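Putative exported protein (Bordetella parapertussis, PDB 3OCJ) is of unknown function but has the fold of a class I methyltransferase, probably S-adenosylmethionine-dependent, and carries a bound palmitic acid in the crystal. Local coordinates at residues Thr192-Asn197 against Val224-Thr229; Thr284-Glu289 against Pro297-Arg302; Val125-Met130 against Gly148-Pro153. All blocks are in the same frame, centred on the assembly; numbering follows the deposited sequence.

Contact 1 of 3, residues Thr192-Asn197 against Val224-Thr229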
ATOM      1  N   THR A 192     -10.508  -6.583  -3.811  1.00 12.11           N
ATOM      2  CA  THR A 192      -9.699  -5.791  -2.907  1.00 12.86           C
ATOM      3  C   THR A 192      -8.557  -5.095  -3.674  1.00 10.36           C
ATOM      4  O   THR A 192      -7.981  -5.663  -4.611  1.00 12.53           O
ATOM      5  CB  THR A 192      -9.179  -6.652  -1.742  1.00 14.63           C
ATOM      6  OG1 THR A 192      -8.447  -5.835  -0.823  1.00 17.38           O
ATOM      7  CG2 THR A 192      -8.307  -7.788  -2.259  1.00 16.53           C
ATOM      8  N   SER A 193      -8.258  -3.861  -3.279  1.00  9.98           N
ATOM      9  CA  SER A 193      -7.238  -3.061  -3.938  1.00 10.52           C
ATOM     10  C   SER A 193      -6.503  -2.183  -2.938  1.00 12.34           C
ATOM     11  O   SER A 193      -7.125  -1.430  -2.190  1.00 11.95           O
ATOM     12  CB  SER A 193      -7.870  -2.175  -5.017  1.00 11.66           C
ATOM     13  OG  SER A 193      -6.872  -1.416  -5.695  1.00 12.25           O
ATOM     14  N   ASN A 194      -5.179  -2.280  -2.945  1.00 10.94           N
ATOM     15  CA  ASN A 194      -4.346  -1.397  -2.137  1.00 11.42           C
ATOM     16  C   ASN A 194      -3.122  -0.996  -2.940  1.00 12.55           C
ATOM     17  O   ASN A 194      -2.521  -1.825  -3.609  1.00 15.23           O
ATOM     18  CB  ASN A 194      -3.921  -2.114  -0.850  1.00 12.13           C
ATOM     19  CG  ASN A 194      -3.012  -1.266   0.025  1.00 17.33           C
ATOM     20  OD1 ASN A 194      -1.820  -1.564   0.186  1.00 21.91           O
ATOM     21  ND2 ASN A 194      -3.555  -0.212   0.585  1.00 12.94           N
ATOM     22  N   GLY A 195      -2.759   0.280  -2.870  1.00 12.64           N
ATOM     23  CA  GLY A 195      -1.492   0.750  -3.409  1.00 14.50           C
ATOM     24  C   GLY A 195      -1.480   1.253  -4.839  1.00 13.78           C
ATOM     25  O   GLY A 195      -0.416   1.314  -5.476  1.00 15.62           O
ATOM     26  N   LEU A 196      -2.635   1.627  -5.375  1.00 13.10           N
ATOM     27  CA  LEU A 196      -2.690   2.234  -6.703  1.00 14.17           C
ATOM     28  C   LEU A 196      -3.115   3.687  -6.642  1.00 13.49           C
ATOM     29  O   LEU A 196      -2.438   4.579  -7.159  1.00 13.04           O
ATOM     30  CB  LEU A 196      -3.656   1.491  -7.627  1.00 21.22           C
ATOM     31  CG  LEU A 196      -3.201   0.190  -8.264  1.00 28.95           C
ATOM     32  CD1 LEU A 196      -4.310  -0.333  -9.167  1.00 26.98           C
ATOM     33  CD2 LEU A 196      -1.918   0.422  -9.049  1.00 20.44           C
ATOM     34  N   ASN A 197      -4.270   3.929  -6.026  1.00 12.31           N
ATOM     35  CA  ASN A 197      -4.817   5.276  -6.013  1.00 12.40           C
ATOM     36  C   ASN A 197      -3.871   6.299  -5.390  1.00 11.45           C
ATOM     37  O   ASN A 197      -3.828   7.453  -5.811  1.00 12.34           O
ATOM     38  CB  ASN A 197      -6.203   5.306  -5.337  1.00 11.90           C
ATOM     39  CG  ASN A 197      -6.216   4.606  -3.974  1.00 13.12           C
ATOM     40  OD1 ASN A 197      -5.173   4.268  -3.405  1.00 14.07           O
ATOM     41  ND2 ASN A 197      -7.409   4.414  -3.437  1.00 12.59           N
ATOM     42  N   VAL A 224     -13.173  -3.623  -1.353  1.00 11.21           N
ATOM     43  CA  VAL A 224     -12.415  -3.243  -0.169  1.00 11.61           C
ATOM     44  C   VAL A 224     -11.167  -2.523  -0.646  1.00 11.00           C
ATOM     45  O   VAL A 224     -10.309  -3.112  -1.303  1.00 11.37           O
ATOM     46  CB  VAL A 224     -12.021  -4.468   0.670  1.00 12.94           C
ATOM     47  CG1 VAL A 224     -11.163  -4.061   1.872  1.00 13.84           C
ATOM     48  CG2 VAL A 224     -13.269  -5.232   1.124  1.00 12.10           C
ATOM     49  N   THR A 225     -11.061  -1.233  -0.359  1.00  9.76           N
ATOM     50  CA  THR A 225      -9.864  -0.507  -0.751  1.00 10.45           C
ATOM     51  C   THR A 225      -9.429   0.443   0.366  1.00 10.08           C
ATOM     52  O   THR A 225      -9.883   0.308   1.508  1.00 10.28           O
ATOM     53  CB  THR A 225     -10.025   0.170  -2.143  1.00 10.65           C
ATOM     54  OG1 THR A 225      -8.757   0.641  -2.622  1.00 10.21           O
ATOM     55  CG2 THR A 225     -11.037   1.304  -2.131  1.00 12.31           C
ATOM     56  N   SER A 226      -8.533   1.366   0.050  1.00 10.08           N
ATOM     57  CA  SER A 226      -7.880   2.174   1.066  1.00 10.39           C
ATOM     58  C   SER A 226      -7.394   3.466   0.448  1.00 10.99           C
ATOM     59  O   SER A 226      -7.345   3.607  -0.771  1.00 10.77           O
ATOM     60  CB  SER A 226      -6.675   1.442   1.625  1.00  9.47           C
ATOM     61  OG  SER A 226      -5.744   1.217   0.567  1.00 11.33           O
ATOM     62  N   PHE A 227      -7.026   4.421   1.285  1.00  9.07           N
ATOM     63  CA  PHE A 227      -6.448   5.657   0.781  1.00  9.31           C
ATOM     64  C   PHE A 227      -5.660   6.333   1.883  1.00  9.27           C
ATOM     65  O   PHE A 227      -6.042   6.257   3.052  1.00  9.16           O
ATOM     66  CB  PHE A 227      -7.548   6.597   0.245  1.00  9.31           C
ATOM     67  CG  PHE A 227      -8.649   6.882   1.239  1.00  9.20           C
ATOM     68  CD1 PHE A 227      -8.711   8.097   1.890  1.00 10.34           C
ATOM     69  CD2 PHE A 227      -9.610   5.916   1.510  1.00  9.49           C
ATOM     70  CE1 PHE A 227      -9.733   8.358   2.790  1.00 10.64           C
ATOM     71  CE2 PHE A 227     -10.626   6.167   2.419  1.00  9.87           C
ATOM     72  CZ  PHE A 227     -10.678   7.383   3.065  1.00 11.17           C
ATOM     73  N   LEU A 228      -4.544   6.971   1.524  1.00  9.37           N
ATOM     74  CA  LEU A 228      -3.823   7.831   2.452  1.00  9.64           C
ATOM     75  C   LEU A 228      -4.468   9.208   2.510  1.00  9.12           C
ATOM     76  O   LEU A 228      -4.863   9.766   1.476  1.00 10.27           O
ATOM     77  CB  LEU A 228      -2.367   7.975   2.022  1.00  9.70           C
ATOM     78  CG  LEU A 228      -1.484   6.747   2.216  1.00  9.67           C
ATOM     79  CD1 LEU A 228      -0.183   6.908   1.414  1.00 13.70           C
ATOM     80  CD2 LEU A 228      -1.164   6.533   3.687  1.00 10.98           C
ATOM     81  N   THR A 229      -4.589   9.748   3.725  1.00 10.28           N
ATOM     82  CA  THR A 229      -5.255  11.035   3.955  1.00 10.38           C
ATOM     83  C   THR A 229      -4.249  12.175   4.110  1.00  9.70           C
ATOM     84  O   THR A 229      -3.089  11.948   4.490  1.00 10.40           O
ATOM     85  CB  THR A 229      -6.056  10.962   5.249  1.00  9.66           C
ATOM     86  OG1 THR A 229      -5.146  10.549   6.275  1.00 10.63           O
ATOM     87  CG2 THR A 229      -7.192   9.942   5.119  1.00 11.40           C
TER
HETATM   88  O   HOH W   1      -7.887   1.259  -5.266  1.00 21.95           O
HETATM   89  O   HOH W   2      -4.776   2.084  -1.911  1.00 14.01           O

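Contact 2 of 3, residues Thr284-Glu289 against Pro297-Arg302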
ATOM      1  N   THR A 284     -22.459   2.292  -3.253  1.00 15.66           N
ATOM      2  CA  THR A 284     -23.356   2.735  -2.194  1.00 15.88           C
ATOM      3  C   THR A 284     -22.939   2.096  -0.872  1.00 18.56           C
ATOM      4  O   THR A 284     -22.019   1.274  -0.821  1.00 16.68           O
ATOM      5  CB  THR A 284     -24.818   2.339  -2.497  1.00 19.35           C
ATOM      6  OG1 THR A 284     -24.928   0.910  -2.560  1.00 22.62           O
ATOM      7  CG2 THR A 284     -25.273   2.932  -3.821  1.00 24.60           C
ATOM      8  N   ASP A 285     -23.614   2.486   0.201  1.00 16.12           N
ATOM      9  CA  ASP A 285     -23.450   1.855   1.508  1.00 16.94           C
ATOM     10  C   ASP A 285     -22.000   1.834   2.007  1.00 15.16           C
ATOM     11  O   ASP A 285     -21.554   0.853   2.604  1.00 19.52           O
ATOM     12  CB  ASP A 285     -24.021   0.429   1.496  1.00 18.94           C
ATOM     13  CG  ASP A 285     -25.518   0.398   1.233  1.00 30.31           C
ATOM     14  OD1 ASP A 285     -26.188   1.429   1.445  1.00 33.00           O
ATOM     15  OD2 ASP A 285     -26.024  -0.664   0.818  1.00 40.51           O
ATOM     16  N   LEU A 286     -21.289   2.935   1.820  1.00 13.12           N
ATOM     17  CA  LEU A 286     -19.875   2.980   2.197  1.00 12.86           C
ATOM     18  C   LEU A 286     -19.678   2.830   3.694  1.00 13.78           C
ATOM     19  O   LEU A 286     -20.413   3.425   4.498  1.00 15.07           O
ATOM     20  CB  LEU A 286     -19.238   4.297   1.754  1.00 14.62           C
ATOM     21  CG  LEU A 286     -18.687   4.395   0.328  1.00 22.56           C
ATOM     22  CD1 LEU A 286     -19.582   3.781  -0.740  1.00 23.76           C
ATOM     23  CD2 LEU A 286     -18.333   5.848  -0.001  1.00 17.72           C
ATOM     24  N   ARG A 287     -18.670   2.047   4.060  1.00 11.37           N
ATOM     25  CA  ARG A 287     -18.228   1.912   5.446  1.00 11.06           C
ATOM     26  C   ARG A 287     -16.732   2.183   5.496  1.00 11.80           C
ATOM     27  O   ARG A 287     -15.956   1.581   4.739  1.00 11.84           O
ATOM     28  CB  ARG A 287     -18.517   0.498   5.962  1.00 11.96           C
ATOM     29  CG  ARG A 287     -17.815   0.123   7.277  1.00 14.86           C
ATOM     30  CD  ARG A 287     -18.257   0.971   8.474  1.00 15.79           C
ATOM     31  NE  ARG A 287     -17.492   0.601   9.667  1.00 15.87           N
ATOM     32  CZ  ARG A 287     -17.209   1.426  10.673  1.00 14.73           C
ATOM     33  NH1 ARG A 287     -17.593   2.689  10.629  1.00 14.94           N
ATOM     34  NH2 ARG A 287     -16.495   0.994  11.703  1.00 15.42           N
ATOM     35  N   PHE A 288     -16.322   3.100   6.361  1.00 11.57           N
ATOM     36  CA  PHE A 288     -14.900   3.363   6.541  1.00 10.11           C
ATOM     37  C   PHE A 288     -14.410   2.693   7.819  1.00 13.37           C
ATOM     38  O   PHE A 288     -15.073   2.743   8.865  1.00 15.81           O
ATOM     39  CB  PHE A 288     -14.619   4.871   6.593  1.00 11.80           C
ATOM     40  CG  PHE A 288     -14.890   5.587   5.296  1.00 11.69           C
ATOM     41  CD1 PHE A 288     -13.916   5.683   4.311  1.00 12.17           C
ATOM     42  CD2 PHE A 288     -16.117   6.186   5.060  1.00 15.95           C
ATOM     43  CE1 PHE A 288     -14.162   6.348   3.127  1.00 13.93           C
ATOM     44  CE2 PHE A 288     -16.369   6.852   3.871  1.00 18.80           C
ATOM     45  CZ  PHE A 288     -15.381   6.928   2.897  1.00 15.80           C
ATOM     46  N   GLU A 289     -13.255   2.049   7.742  1.00 10.86           N
ATOM     47  CA  GLU A 289     -12.593   1.480   8.908  1.00 10.84           C
ATOM     48  C   GLU A 289     -11.291   2.231   9.098  1.00 11.27           C
ATOM     49  O   GLU A 289     -10.299   1.989   8.385  1.00 10.98           O
ATOM     50  CB  GLU A 289     -12.348  -0.025   8.729  1.00 11.25           C
ATOM     51  CG  GLU A 289     -13.640  -0.848   8.689  1.00 13.59           C
ATOM     52  CD  GLU A 289     -14.301  -0.985  10.062  1.00 16.12           C
ATOM     53  OE1 GLU A 289     -13.653  -0.688  11.081  1.00 15.26           O
ATOM     54  OE2 GLU A 289     -15.480  -1.406  10.117  1.00 17.12           O
ATOM     55  N   PRO A 297      -7.158   5.063   6.040  1.00  9.18           N
ATOM     56  CA  PRO A 297      -8.416   4.337   6.207  1.00 10.25           C
ATOM     57  C   PRO A 297      -8.648   3.276   5.144  1.00 10.01           C
ATOM     58  O   PRO A 297      -8.164   3.348   4.007  1.00  9.56           O
ATOM     59  CB  PRO A 297      -9.486   5.428   6.072  1.00  9.84           C
ATOM     60  CG  PRO A 297      -8.773   6.732   6.344  1.00 12.66           C
ATOM     61  CD  PRO A 297      -7.362   6.509   5.832  1.00 10.10           C
ATOM     62  N   THR A 298      -9.440   2.291   5.550  1.00  9.89           N
ATOM     63  CA  THR A 298      -9.982   1.256   4.690  1.00  9.16           C
ATOM     64  C   THR A 298     -11.411   1.666   4.380  1.00  9.78           C
ATOM     65  O   THR A 298     -12.097   2.233   5.237  1.00  9.91           O
ATOM     66  CB  THR A 298      -9.948  -0.074   5.439  1.00  9.35           C
ATOM     67  OG1 THR A 298      -8.584  -0.442   5.679  1.00 10.04           O
ATOM     68  CG2 THR A 298     -10.670  -1.207   4.698  1.00 10.61           C
ATOM     69  N   VAL A 299     -11.863   1.393   3.166  1.00  9.60           N
ATOM     70  CA  VAL A 299     -13.254   1.621   2.814  1.00  9.74           C
ATOM     71  C   VAL A 299     -13.846   0.381   2.158  1.00 11.05           C
ATOM     72  O   VAL A 299     -13.220  -0.242   1.286  1.00 10.90           O
ATOM     73  CB  VAL A 299     -13.427   2.870   1.919  1.00 10.02           C
ATOM     74  CG1 VAL A 299     -12.594   2.758   0.615  1.00 11.13           C
ATOM     75  CG2 VAL A 299     -14.906   3.121   1.604  1.00 12.32           C
ATOM     76  N   ILE A 300     -15.050   0.024   2.598  1.00 10.29           N
ATOM     77  CA  ILE A 300     -15.817  -1.070   2.018  1.00 10.31           C
ATOM     78  C   ILE A 300     -17.010  -0.449   1.304  1.00 10.98           C
ATOM     79  O   ILE A 300     -17.800   0.278   1.924  1.00 12.74           O
ATOM     80  CB  ILE A 300     -16.301  -2.078   3.076  1.00 11.63           C
ATOM     81  CG1 ILE A 300     -15.117  -2.590   3.917  1.00 14.13           C
ATOM     82  CG2 ILE A 300     -16.989  -3.252   2.383  1.00 14.26           C
ATOM     83  CD1 ILE A 300     -14.839  -1.813   5.195  1.00 14.80           C
ATOM     84  N   ALA A 301     -17.130  -0.716   0.008  1.00 10.85           N
ATOM     85  CA  ALA A 301     -18.130  -0.077  -0.848  1.00 13.23           C
ATOM     86  C   ALA A 301     -18.986  -1.139  -1.529  1.00 15.58           C
ATOM     87  O   ALA A 301     -18.457  -2.100  -2.074  1.00 16.02           O
ATOM     88  CB  ALA A 301     -17.424   0.786  -1.880  1.00 13.06           C
ATOM     89  N   ARG A 302     -20.305  -0.962  -1.519  1.00 14.78           N
ATOM     90  CA  ARG A 302     -21.210  -1.959  -2.081  1.00 15.61           C
ATOM     91  C   ARG A 302     -21.673  -1.624  -3.499  1.00 14.60           C
ATOM     92  O   ARG A 302     -21.979  -0.474  -3.797  1.00 17.17           O
ATOM     93  CB  ARG A 302     -22.437  -2.108  -1.176  1.00 17.54           C
ATOM     94  CG  ARG A 302     -23.531  -2.998  -1.740  1.00 30.05           C
ATOM     95  CD  ARG A 302     -23.209  -4.474  -1.525  1.00 30.05           C
ATOM     96  NE  ARG A 302     -22.995  -4.782  -0.111  1.00 32.18           N
ATOM     97  CZ  ARG A 302     -22.366  -5.868   0.327  1.00 37.89           C
ATOM     98  NH1 ARG A 302     -22.213  -6.070   1.631  1.00 35.09           N
ATOM     99  NH2 ARG A 302     -21.886  -6.750  -0.540  1.00 28.69           N
TER
HETATM  100  O   HOH W   3     -20.043  -1.267   2.937  1.00 26.68           O
HETATM  101  O   HOH W   4     -24.663  -3.164   1.724  1.00 40.39           O
HETATM  102  O   HOH W   5      -7.456   1.171   7.825  1.00 10.50           O

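Contact 3 of 3, residues Val125-Met130 against Gly148-Pro153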
ATOM      1  N   VAL A 125      -6.459  -6.593  -6.906  1.00 12.08           N
ATOM      2  CA  VAL A 125      -5.966  -5.801  -8.032  1.00 13.58           C
ATOM      3  C   VAL A 125      -5.406  -4.491  -7.485  1.00 13.26           C
ATOM      4  O   VAL A 125      -6.175  -3.647  -7.029  1.00 13.44           O
ATOM      5  CB  VAL A 125      -7.121  -5.440  -9.010  1.00 15.52           C
ATOM      6  CG1 VAL A 125      -6.573  -4.726 -10.255  1.00 18.49           C
ATOM      7  CG2 VAL A 125      -7.957  -6.680  -9.386  1.00 18.72           C
ATOM      8  N   PRO A 126      -4.071  -4.302  -7.506  1.00 12.65           N
ATOM      9  CA  PRO A 126      -3.018  -5.229  -7.932  1.00 14.02           C
ATOM     10  C   PRO A 126      -2.755  -6.235  -6.825  1.00 14.40           C
ATOM     11  O   PRO A 126      -2.690  -5.856  -5.645  1.00 16.13           O
ATOM     12  CB  PRO A 126      -1.814  -4.306  -8.108  1.00 17.02           C
ATOM     13  CG  PRO A 126      -2.020  -3.241  -7.064  1.00 17.62           C
ATOM     14  CD  PRO A 126      -3.513  -3.052  -6.945  1.00 13.84           C
ATOM     15  N   CYS A 127      -2.630  -7.504  -7.186  1.00 13.12           N
ATOM     16  CA  CYS A 127      -2.612  -8.550  -6.172  1.00 14.34           C
ATOM     17  C   CYS A 127      -1.329  -8.643  -5.361  1.00 13.89           C
ATOM     18  O   CYS A 127      -1.348  -9.131  -4.228  1.00 14.74           O
ATOM     19  CB  CYS A 127      -2.959  -9.919  -6.769  1.00 12.90           C
ATOM     20  SG  CYS A 127      -1.772 -10.545  -7.967  1.00 14.77           S
ATOM     21  N   GLY A 128      -0.220  -8.171  -5.925  1.00 13.28           N
ATOM     22  CA  GLY A 128       1.070  -8.370  -5.285  1.00 16.62           C
ATOM     23  C   GLY A 128       1.248  -9.842  -4.949  1.00 18.27           C
ATOM     24  O   GLY A 128       0.922 -10.716  -5.757  1.00 16.48           O
ATOM     25  N   TRP A 129       1.752 -10.128  -3.753  1.00 17.62           N
ATOM     26  CA  TRP A 129       1.942 -11.513  -3.319  1.00 20.02           C
ATOM     27  C   TRP A 129       0.679 -12.114  -2.698  1.00 21.93           C
ATOM     28  O   TRP A 129       0.705 -13.247  -2.224  1.00 23.13           O
ATOM     29  CB  TRP A 129       3.102 -11.621  -2.321  1.00 18.15           C
ATOM     30  CG  TRP A 129       4.457 -11.477  -2.948  1.00 18.18           C
ATOM     31  CD1 TRP A 129       4.732 -11.151  -4.241  1.00 17.91           C
ATOM     32  CD2 TRP A 129       5.724 -11.653  -2.301  1.00 19.76           C
ATOM     33  NE1 TRP A 129       6.095 -11.118  -4.446  1.00 20.41           N
ATOM     34  CE2 TRP A 129       6.724 -11.422  -3.267  1.00 19.16           C
ATOM     35  CE3 TRP A 129       6.107 -11.994  -1.001  1.00 22.36           C
ATOM     36  CZ2 TRP A 129       8.085 -11.518  -2.975  1.00 22.33           C
ATOM     37  CZ3 TRP A 129       7.462 -12.087  -0.711  1.00 23.63           C
ATOM     38  CH2 TRP A 129       8.431 -11.852  -1.696  1.00 21.96           C
HETATM   39  N   MSE A 130      -0.410 -11.345  -2.690  1.00 17.22           N
HETATM   40  CA  MSE A 130      -1.713 -11.819  -2.190  1.00 16.96           C
HETATM   41  C   MSE A 130      -1.726 -12.115  -0.690  1.00 21.65           C
HETATM   42  O   MSE A 130      -2.433 -13.015  -0.225  1.00 21.73           O
HETATM   43  CB  MSE A 130      -2.191 -13.032  -3.000  1.00 20.96           C
HETATM   44  CG  MSE A 130      -2.523 -12.669  -4.439  1.00 22.37           C
HETATM   45 SE   MSE A 130      -3.036 -14.167  -5.559  0.61 30.72          SE
HETATM   46  CE  MSE A 130      -4.239 -14.956  -4.383  1.00 17.32           C
ATOM     47  N   GLY A 148      -5.905 -13.103  -9.011  1.00 15.06           N
ATOM     48  CA  GLY A 148      -4.931 -12.044  -8.799  1.00 13.72           C
ATOM     49  C   GLY A 148      -4.580 -11.381 -10.109  1.00 12.66           C
ATOM     50  O   GLY A 148      -4.274 -12.059 -11.081  1.00 15.52           O
ATOM     51  N   ILE A 149      -4.617 -10.054 -10.141  1.00 13.07           N
ATOM     52  CA  ILE A 149      -4.237  -9.319 -11.337  1.00 14.19           C
ATOM     53  C   ILE A 149      -3.101  -8.380 -10.962  1.00 13.07           C
ATOM     54  O   ILE A 149      -3.194  -7.647  -9.979  1.00 13.00           O
ATOM     55  CB  ILE A 149      -5.432  -8.502 -11.887  1.00 16.15           C
ATOM     56  CG1 ILE A 149      -6.610  -9.440 -12.187  1.00 23.80           C
ATOM     57  CG2 ILE A 149      -5.028  -7.717 -13.132  1.00 20.84           C
ATOM     58  CD1 ILE A 149      -7.788  -8.752 -12.844  1.00 30.45           C
ATOM     59  N   ASP A 150      -2.018  -8.406 -11.723  1.00 13.63           N
ATOM     60  CA  ASP A 150      -0.910  -7.493 -11.456  1.00 14.59           C
ATOM     61  C   ASP A 150      -0.156  -7.291 -12.754  1.00 13.48           C
ATOM     62  O   ASP A 150      -0.117  -8.185 -13.590  1.00 16.04           O
ATOM     63  CB  ASP A 150       0.009  -8.056 -10.360  1.00 15.59           C
ATOM     64  CG  ASP A 150       0.783  -6.973  -9.627  1.00 15.25           C
ATOM     65  OD1 ASP A 150       1.546  -6.234 -10.279  1.00 18.10           O
ATOM     66  OD2 ASP A 150       0.659  -6.874  -8.385  1.00 14.45           O
ATOM     67  N   TYR A 151       0.428  -6.115 -12.921  1.00 14.44           N
ATOM     68  CA  TYR A 151       1.173  -5.832 -14.143  1.00 17.02           C
ATOM     69  C   TYR A 151       2.629  -6.257 -14.003  1.00 17.85           C
ATOM     70  O   TYR A 151       3.350  -6.380 -15.001  1.00 21.87           O
ATOM     71  CB  TYR A 151       1.097  -4.343 -14.473  1.00 18.29           C
ATOM     72  CG  TYR A 151       1.263  -4.018 -15.938  1.00 24.89           C
ATOM     73  CD1 TYR A 151       0.928  -4.940 -16.924  1.00 23.98           C
ATOM     74  CD2 TYR A 151       1.715  -2.771 -16.333  1.00 27.18           C
ATOM     75  CE1 TYR A 151       1.071  -4.630 -18.266  1.00 38.35           C
ATOM     76  CE2 TYR A 151       1.859  -2.456 -17.665  1.00 39.78           C
ATOM     77  CZ  TYR A 151       1.536  -3.386 -18.623  1.00 37.40           C
ATOM     78  OH  TYR A 151       1.678  -3.058 -19.948  1.00 52.17           O
ATOM     79  N   ASP A 152       3.058  -6.487 -12.767  1.00 15.45           N
ATOM     80  CA  ASP A 152       4.442  -6.876 -12.496  1.00 17.85           C
ATOM     81  C   ASP A 152       4.567  -8.400 -12.482  1.00 15.69           C
ATOM     82  O   ASP A 152       4.014  -9.066 -11.603  1.00 16.96           O
ATOM     83  CB  ASP A 152       4.860  -6.303 -11.140  1.00 17.13           C
ATOM     84  CG  ASP A 152       6.301  -6.607 -10.787  1.00 20.20           C
ATOM     85  OD1 ASP A 152       7.012  -7.224 -11.606  1.00 19.85           O
ATOM     86  OD2 ASP A 152       6.720  -6.217  -9.681  1.00 24.30           O
ATOM     87  N   PRO A 153       5.297  -8.971 -13.448  1.00 16.88           N
ATOM     88  CA  PRO A 153       5.449 -10.430 -13.478  1.00 17.72           C
ATOM     89  C   PRO A 153       6.095 -10.959 -12.198  1.00 19.28           C
ATOM     90  O   PRO A 153       5.822 -12.083 -11.801  1.00 20.60           O
ATOM     91  CB  PRO A 153       6.390 -10.667 -14.668  1.00 20.48           C
ATOM     92  CG  PRO A 153       6.353  -9.413 -15.466  1.00 24.11           C
ATOM     93  CD  PRO A 153       6.053  -8.300 -14.520  1.00 19.95           C
TER

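Contact 1 of 3, residues Thr192-Asn197 against Val224-Thr229
N194 and N197 reach from the loop after strand 188-192 to S226, each with its amide nitrogen but at different atoms. N194 ND2 lies 2.6 Å from S226 OG, which sits within 6° of the amide plane; CG stands anti to the backbone N (chi1 178°), on the side of S226 OG. N197 ND2 donates to S226 O at 2.8 Å, nearly on the carbonyl axis and close to its own amide plane, and also bonds Y210 OH. A water takes the amide hydrogen of G195 and bonds N197 OD1 and S226 OG.

Upstream, T225 OG1 donates to S193 O over 2.7 Å, coming from above the carbonyl plane. S193 OG turns to V125 O, and a second water bridges it to T225 OG1. Behind these, S193 N bonds V224 O (2.9 Å), the last rung before the strands part; T192 and V224, whose side chains cross obliquely on one face, form the parallel bridge.

N194 also touches the bound palmitic acid. Parallel strands splaying at their C-terminal ends, with polar side chains and water spanning the gap, mark the edge where Rossmann-like methyltransferases usually place their ligand site.

Contact 2 of 3, residues Thr284-Glu289 against Pro297-Arg302
R302, I300 and E289 have the most surface buried here, and all three side chains leave the same face of the hairpin, the one they share with T284, R287 and T298. I300 lies in the middle. Its CD1 packs on E289 CG at 3.8 Å and approaches R287 CG on the neighbouring strand, while its backbone makes both bonds of the hydrogen-bonded pair with R287, I300 N to R287 O being the shorter at 2.8 Å.

E289 is paired with T298 in the same way, and a water links E289 O to T298 OG1. A bend at chi2 (-74°) brings its CD back toward R287; OE2 accepts from R287 NE at 2.9 Å, in a salt bridge, from well above the carboxylate plane. OE1 forms a salt bridge with R110 of helix 96-115, so two arginines share the carboxylate and would be expected to stabilise its negative charge.

R302 closes the other end. Its CB rests 3.4 Å from T284 O and beside D285 CB, and the backbones of R302 and T284 exchange two bonds. Farther out, a water joins R302 NE to D285 OD2, while NH2 reaches G220 O.

On the reverse face V299 CG2 sits over the F288 ring, 4.0 Å from its centroid, in a CH-pi contact displaced toward the rim; L286 CD1 meets A301 CB at 3.9 Å. Helix 271-280 covers this side.

Between T284 and R287 the register slips by one residue: D285 and L286 stand against A301, a beta bulge in which D285 has positive phi (55°); a water donates to both D285 O and I300 O. The strand order 221-226, 298-302, 286-289, with 298-302 antiparallel to both neighbours, is the hallmark of the class I methyltransferase fold.

Contact 3 of 3, residues Val125-Met130 against Gly148-Pro153
Two backbone N-H groups of the loop after strand 121-124 are held by the end of strand 145-150. C127 N donates to I149 O at 2.9 Å, from above the carbonyl plane, and one residue on G128 N reaches D150 OD2, also at 2.9 Å, on the anti lone pair of that oxygen. D150 CG stands anti to the backbone N (chi1 -155°), which carries the carboxylate across to the loop. Its other oxygen, OD1, accepts from D152 N at 2.9 Å with a nearly straight N-H...O angle of 167°, an Asx turn. Each carboxylate oxygen thus holds a different piece of chain, which fixes the rotation of the group. D152 in turn is the N-cap of helix 153-163, its OD1 taking E154 N.

A weaker polar contact backs this up: P126 CA lies 3.2 Å from I149 O, so that carbonyl meets a C-H as well as C127 N. P126, preceded by a cis peptide, sets its CB near D150 OD2.

The remaining touches are van der Waals. C127 points toward the strand, and its CB and SG lie over G148, CB only 3.5 Å from G148 CA. The selenium of selenomethionine M130 makes a looser contact with the same CA; the absence of a side chain at G148 lets both C127 SG and the selenium approach. V125 and I149 lie side by side, pointing the same way, with V125 CG2 4.0 Å from I149 CB.

From C127 to M130 the chain makes a type II' turn, closed by M130 N to C127 O, with G128 at positive phi. A tight loop after strand 121-124, facing an aspartate at the end of strand 145-150, is typical of the cofactor-binding region in Rossmann-like methyltransferases; no cofactor is present here, so such a role is only inferred.

In the fold
All three contacts belong to one mixed seven-stranded sheet. Along the chain contact 3 closes first, then contact 1, then contact 2. Contact 1 lies in the middle, its centre about 14 Å from that of contact 3 and about 11 Å from that of contact 2, and it touches both: T192 O meets V125 N on one side, T225 O meets V299 N on the other. Contacts 2 and 3 do not touch; their nearest atoms are about 11 Å apart. Contacts 1 and 3 involve loops at the C-terminal ends of parallel strands, whereas contact 2 is the antiparallel border. Together they span the sheet from strand 145-150 to its edge at 286-289, consistent with a methyltransferase fold.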